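Local coordinates for putative regulatory protein (Streptomyces coelicolor A3, PDB 2PZ9), which is of undetermined precise function but probably binds DNA and regulates transcription, as other helix-turn-helix regulators of the TetR family do, at residues 166-169 / 170-174; 141-144 / 145-149; 75-78 / 79-83. All blocks are in the same frame, centred on the assembly; numbering follows the deposited sequence.

Overall arrangement
Contact 3 comes first along the chain, on helix 74-92, followed by contact 2 on helix 139-155 and contact 1 on helix 165-176. Each is a single stretch of helix whose side chains meet one turn apart. Contacts 1 and 2 sit on helices that follow each other in the chain, with centres about 12 Å apart; they pack directly through Leu169, which meets Ile143, Lys146 and Leu147, and both also touch the second subunit. Contact 3 lies about 23 Å from contact 2 and 26 Å from contact 1, centre to centre. It lies on the helix that follows the predicted helix-turn-helix, whereas the other two lie in the C-terminal, TetR-like region, on helices that touch the second subunit.

Contact 1. Residues 166-169 / 170-174; sequences VDVL and ALINQ
Asn173 reaches back one helical turn to the carbonyl of Leu169. Its CB stands 3.5 Å from Leu169 O, and CG stays 3.6 Å from Leu169 O. With chi1 at -83° the amide is swung back along the preceding turn, which brings Asn173 ND2 to 2.9 Å from Leu169 O. That carbonyl oxygen lies close to the amide plane of Asn173, yet the donor stands well above the carbonyl plane of Leu169. The backbone Asn173 N also donates to Leu169 O, at 3.1 Å, so two N-H groups of one residue grip a single oxygen. Beside them, Leu169 CD1 lies 3.8 Å from Asn173 ND2, the two side chains pointing the same way. All this belongs to helix 165-176 in the all-helical C-terminal domain of a TetR-family regulator, where Leu169 packs on helix 139-155 and Asn173 touches Tyr103. With an alanine in place of Asn173, Leu169 O would probably keep only the main-chain N-H of this pair, and the amide's packing beside Leu169 and on Tyr103 would be lost. Val168 and Ile172 lie side by side, Val168 CG1 3.8 Å from Ile172 CD1; both meet Phe213, while Val168 also touches Trp163 and Ile172 packs on helix 100-113. Asp167 turns to the second subunit instead, forming a salt bridge with Arg201 of that chain and packing on its Trp179.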
# COMPACT_ATOMS: atom_id res chain seq x y z
N VAL A 166 -6.81 9.09 14.85
CA VAL A 166 -6.70 9.09 13.40
C VAL A 166 -5.34 8.54 12.94
O VAL A 166 -5.27 7.67 12.08
CB VAL A 166 -7.00 10.52 12.82
CG1 VAL A 166 -6.69 10.62 11.35
CG2 VAL A 166 -8.46 10.86 13.02
N ASP A 167 -4.26 9.05 13.53
CA ASP A 167 -2.93 8.58 13.18
C ASP A 167 -2.69 7.12 13.62
O ASP A 167 -2.09 6.32 12.88
CB ASP A 167 -1.84 9.52 13.73
CG ASP A 167 -1.90 10.93 13.11
OD1 ASP A 167 -1.81 11.05 11.86
OD2 ASP A 167 -2.02 11.93 13.87
N VAL A 168 -3.17 6.77 14.82
CA VAL A 168 -2.97 5.44 15.40
C VAL A 168 -3.59 4.36 14.50
O VAL A 168 -2.94 3.38 14.14
CB VAL A 168 -3.56 5.36 16.85
CG1 VAL A 168 -3.36 3.99 17.44
CG2 VAL A 168 -2.94 6.42 17.73
N LEU A 169 -4.85 4.58 14.13
CA LEU A 169 -5.58 3.65 13.29
C LEU A 169 -4.91 3.44 11.93
O LEU A 169 -4.56 2.31 11.57
CB LEU A 169 -7.02 4.13 13.12
CG LEU A 169 -7.92 3.18 12.33
CD1 LEU A 169 -8.22 1.97 13.18
CD2 LEU A 169 -9.20 3.87 11.83
N ALA A 170 -4.72 4.54 11.20
CA ALA A 170 -4.06 4.53 9.89
C ALA A 170 -2.72 3.80 9.89
O ALA A 170 -2.52 2.87 9.10
CB ALA A 170 -3.87 5.94 9.42
N LEU A 171 -1.83 4.23 10.78
CA LEU A 171 -0.52 3.62 10.94
C LEU A 171 -0.57 2.10 11.12
O LEU A 171 0.04 1.34 10.36
CB LEU A 171 0.23 4.24 12.13
CG LEU A 171 0.63 5.71 11.94
CD1 LEU A 171 0.92 6.38 13.29
CD2 LEU A 171 1.80 5.88 10.93
N ILE A 172 -1.32 1.66 12.12
CA ILE A 172 -1.36 0.25 12.41
C ILE A 172 -1.87 -0.61 11.22
O ILE A 172 -1.29 -1.65 10.88
CB ILE A 172 -2.10 0.00 13.72
CG1 ILE A 172 -1.35 0.69 14.86
CG2 ILE A 172 -2.22 -1.51 13.98
CD1 ILE A 172 -2.07 0.68 16.18
N ASN A 173 -2.96 -0.17 10.59
CA ASN A 173 -3.36 -0.70 9.32
C ASN A 173 -2.28 -0.76 8.23
O ASN A 173 -2.18 -1.77 7.51
CB ASN A 173 -4.52 0.11 8.81
CG ASN A 173 -5.79 -0.34 9.40
OD1 ASN A 173 -6.50 -1.12 8.77
ND2 ASN A 173 -6.09 0.09 10.62
N GLN A 174 -1.50 0.31 8.09
CA GLN A 174 -0.40 0.33 7.12
C GLN A 174 0.60 -0.75 7.40
O GLN A 174 0.75 -1.64 6.59
CB GLN A 174 0.34 1.66 7.13
CG GLN A 174 -0.05 2.53 6.03
CD GLN A 174 0.21 1.97 4.64
OE1 GLN A 174 1.35 1.76 4.25
NE2 GLN A 174 -0.86 1.78 3.88

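Contact 2. Residues 141-144 / 145-149; sequences ATIA and GKLDK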
# COMPACT_ATOMS: atom_id res chain seq x y z
N ALA A 141 -18.23 3.73 8.67
CA ALA A 141 -18.89 3.45 9.92
C ALA A 141 -17.94 2.74 10.86
O ALA A 141 -17.61 3.27 11.90
CB ALA A 141 -20.17 2.62 9.70
N THR A 142 -17.46 1.56 10.50
CA THR A 142 -16.63 0.85 11.46
C THR A 142 -15.39 1.68 11.87
O THR A 142 -15.00 1.67 13.04
CB THR A 142 -16.32 -0.65 11.06
OG1 THR A 142 -15.02 -0.76 10.45
CG2 THR A 142 -17.44 -1.23 10.15
N ILE A 143 -14.81 2.43 10.93
CA ILE A 143 -13.73 3.38 11.20
C ILE A 143 -14.13 4.43 12.25
O ILE A 143 -13.46 4.57 13.28
CB ILE A 143 -13.26 4.10 9.91
CG1 ILE A 143 -12.55 3.14 8.97
CG2 ILE A 143 -12.36 5.32 10.23
CD1 ILE A 143 -12.66 3.55 7.53
N ALA A 144 -15.21 5.16 12.00
CA ALA A 144 -15.72 6.09 13.01
C ALA A 144 -15.86 5.40 14.36
O ALA A 144 -15.58 6.00 15.40
CB ALA A 144 -17.02 6.70 12.58
N GLY A 145 -16.26 4.13 14.33
CA GLY A 145 -16.41 3.34 15.55
C GLY A 145 -15.08 3.06 16.24
O GLY A 145 -14.94 3.23 17.46
N LYS A 146 -14.10 2.61 15.46
CA LYS A 146 -12.78 2.30 16.00
C LYS A 146 -12.05 3.53 16.54
O LYS A 146 -11.31 3.43 17.51
CB LYS A 146 -11.92 1.59 14.96
CG LYS A 146 -12.44 0.23 14.60
CD LYS A 146 -11.52 -0.44 13.62
CE LYS A 146 -12.18 -1.61 12.99
NZ LYS A 146 -11.13 -2.36 12.24
N LEU A 147 -12.25 4.68 15.91
CA LEU A 147 -11.66 5.91 16.41
C LEU A 147 -12.29 6.24 17.74
O LEU A 147 -11.62 6.72 18.65
CB LEU A 147 -11.85 7.06 15.42
CG LEU A 147 -11.12 6.91 14.08
CD1 LEU A 147 -11.62 7.94 13.07
CD2 LEU A 147 -9.61 6.98 14.25
N ASP A 148 -13.58 5.96 17.89
CA ASP A 148 -14.17 6.12 19.20
C ASP A 148 -13.60 5.15 20.23
O ASP A 148 -13.33 5.53 21.35
CB ASP A 148 -15.69 6.08 19.12
CG ASP A 148 -16.28 7.47 19.16
OD1 ASP A 148 -16.04 8.25 18.21
OD2 ASP A 148 -16.95 7.80 20.17
N LYS A 149 -13.38 3.91 19.81
CA LYS A 149 -12.80 2.87 20.67
C LYS A 149 -11.41 3.32 21.14
O LYS A 149 -11.05 3.18 22.31
CB LYS A 149 -12.73 1.55 19.88
CG LYS A 149 -13.24 0.28 20.59
CD LYS A 149 -14.21 -0.53 19.65
CE LYS A 149 -13.97 -2.06 19.55
NZ LYS A 149 -13.89 -2.79 20.86
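Lys146 lays its aliphatic chain alongside Thr142, one turn earlier in helix 139-155. Its CG is set beside the backbone N (chi1 -66°), and beyond CG the extended chain leads outward with a lean toward the preceding turn. On that path Lys146 CE comes within 3.9 Å of Thr142 OG1, a van der Waals approach between side chains that point the same way. The ammonium group travels on: Lys146 NZ is hydrogen-bonded to Tyr103 OH. Lys146 N also donates to Thr142 O, at 2.7 Å. A second pair, Ile143 and Leu147, faces the protein interior. Leu147, its CG beside the backbone N (chi1 -65°), reaches back toward the preceding turn, and its CD1 meets Ile143 CG2 at 3.9 Å. Both residues rest on Leu169 of helix 165-176, and they also pack against the second subunit, Ile143 on Ala188 and Leu147 on Gln192 of that chain. Around the helix, Asp148 OD1 forms a salt bridge with Arg151, one turn further on. The helix is thus amphipathic within the C-terminal domain: its branched aliphatic side chains fill the inter-helix and intersubunit packing, whereas Lys146 serves both characters, its methylenes on Leu169 and its ammonium on the tyrosine hydroxyl.

Contact 3. Residues 75-78 / 79-83; sequences EALY and AHVAE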
# COMPACT_ATOMS: atom_id res chain seq x y z
N GLU A 75 -19.61 -4.16 -12.89
CA GLU A 75 -19.25 -3.25 -11.80
C GLU A 75 -20.08 -3.52 -10.53
O GLU A 75 -19.56 -3.48 -9.41
CB GLU A 75 -19.31 -1.77 -12.26
CG GLU A 75 -18.68 -1.48 -13.66
CD GLU A 75 -19.65 -1.74 -14.86
OE1 GLU A 75 -20.77 -1.14 -14.88
OE2 GLU A 75 -19.30 -2.53 -15.78
N ALA A 76 -21.36 -3.82 -10.72
CA ALA A 76 -22.23 -4.28 -9.65
C ALA A 76 -21.69 -5.55 -8.99
O ALA A 76 -21.72 -5.68 -7.78
CB ALA A 76 -23.65 -4.50 -10.16
N LEU A 77 -21.19 -6.46 -9.81
CA LEU A 77 -20.61 -7.69 -9.33
C LEU A 77 -19.40 -7.39 -8.46
O LEU A 77 -19.32 -7.87 -7.33
CB LEU A 77 -20.23 -8.59 -10.50
CG LEU A 77 -19.53 -9.94 -10.25
CD1 LEU A 77 -20.24 -10.81 -9.23
CD2 LEU A 77 -19.36 -10.70 -11.54
N TYR A 78 -18.46 -6.58 -8.98
CA TYR A 78 -17.36 -6.12 -8.15
C TYR A 78 -17.87 -5.60 -6.79
O TYR A 78 -17.46 -6.13 -5.75
CB TYR A 78 -16.47 -5.06 -8.83
CG TYR A 78 -15.29 -4.63 -7.93
CD1 TYR A 78 -15.37 -3.47 -7.13
CD2 TYR A 78 -14.12 -5.40 -7.86
CE1 TYR A 78 -14.31 -3.09 -6.30
CE2 TYR A 78 -13.04 -5.02 -7.03
CZ TYR A 78 -13.14 -3.87 -6.25
OH TYR A 78 -12.07 -3.52 -5.43
N ALA A 79 -18.77 -4.62 -6.82
CA ALA A 79 -19.23 -3.96 -5.60
C ALA A 79 -19.61 -4.99 -4.56
O ALA A 79 -19.15 -4.94 -3.41
CB ALA A 79 -20.40 -3.00 -5.88
N HIS A 80 -20.41 -5.96 -5.01
CA HIS A 80 -20.89 -7.07 -4.18
C HIS A 80 -19.74 -7.84 -3.53
O HIS A 80 -19.72 -8.06 -2.31
CB HIS A 80 -21.75 -8.01 -5.00
CG HIS A 80 -22.43 -9.07 -4.20
ND1 HIS A 80 -23.52 -8.81 -3.40
CD2 HIS A 80 -22.19 -10.40 -4.08
CE1 HIS A 80 -23.92 -9.93 -2.82
NE2 HIS A 80 -23.13 -10.91 -3.22
N VAL A 81 -18.78 -8.21 -4.37
CA VAL A 81 -17.63 -8.94 -3.92
C VAL A 81 -16.83 -8.16 -2.87
O VAL A 81 -16.47 -8.72 -1.83
CB VAL A 81 -16.76 -9.32 -5.09
CG1 VAL A 81 -15.54 -10.04 -4.61
CG2 VAL A 81 -17.57 -10.19 -6.07
N ALA A 82 -16.59 -6.88 -3.15
CA ALA A 82 -15.87 -6.00 -2.24
C ALA A 82 -16.57 -5.94 -0.89
O ALA A 82 -15.94 -6.27 0.13
CB ALA A 82 -15.72 -4.61 -2.83
N GLU A 83 -17.85 -5.54 -0.88
CA GLU A 83 -18.68 -5.58 0.34
C GLU A 83 -18.45 -6.87 1.12
O GLU A 83 -17.98 -6.86 2.26
CB GLU A 83 -20.17 -5.49 -0.02
CG GLU A 83 -20.65 -4.10 -0.42
CD GLU A 83 -21.99 -4.11 -1.20
OE1 GLU A 83 -23.03 -4.56 -0.63
OE2 GLU A 83 -22.01 -3.67 -2.39
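In helix 74-92, which follows the predicted helix-turn-helix of this TetR-type regulator, Tyr78 and Leu77 each meet the residue four positions on. With CG anti to the backbone N (chi1 -179°), the Tyr78 ring leads outward from the helix and leans toward the next turn, and Tyr78 CE1 comes to 4.0 Å from Ala82 CB. The methyl approaches the ring obliquely. Ala82 N donates to Tyr78 O at 2.8 Å, so backbone and side chain tie the same two residues. Leu77 and Val81 pair more loosely, their side chains crossing at an angle with Leu77 CD1 4.2 Å from Val81 CG2; Val81 N bonds Leu77 O at 3.0 Å. The apolar flank made by these residues is covered by helix 32-50: Leu77 packs on Phe43, Tyr78 meets the same Phe43 edge-to-face and touches Ile48, and Val81 lies on Lys40. The hydroxyl of Tyr78 is hydrogen-bonded to Leu120 O, so this hydroxyl links helix 74-92, next to the predicted DNA-binding motif, to helix 115-127.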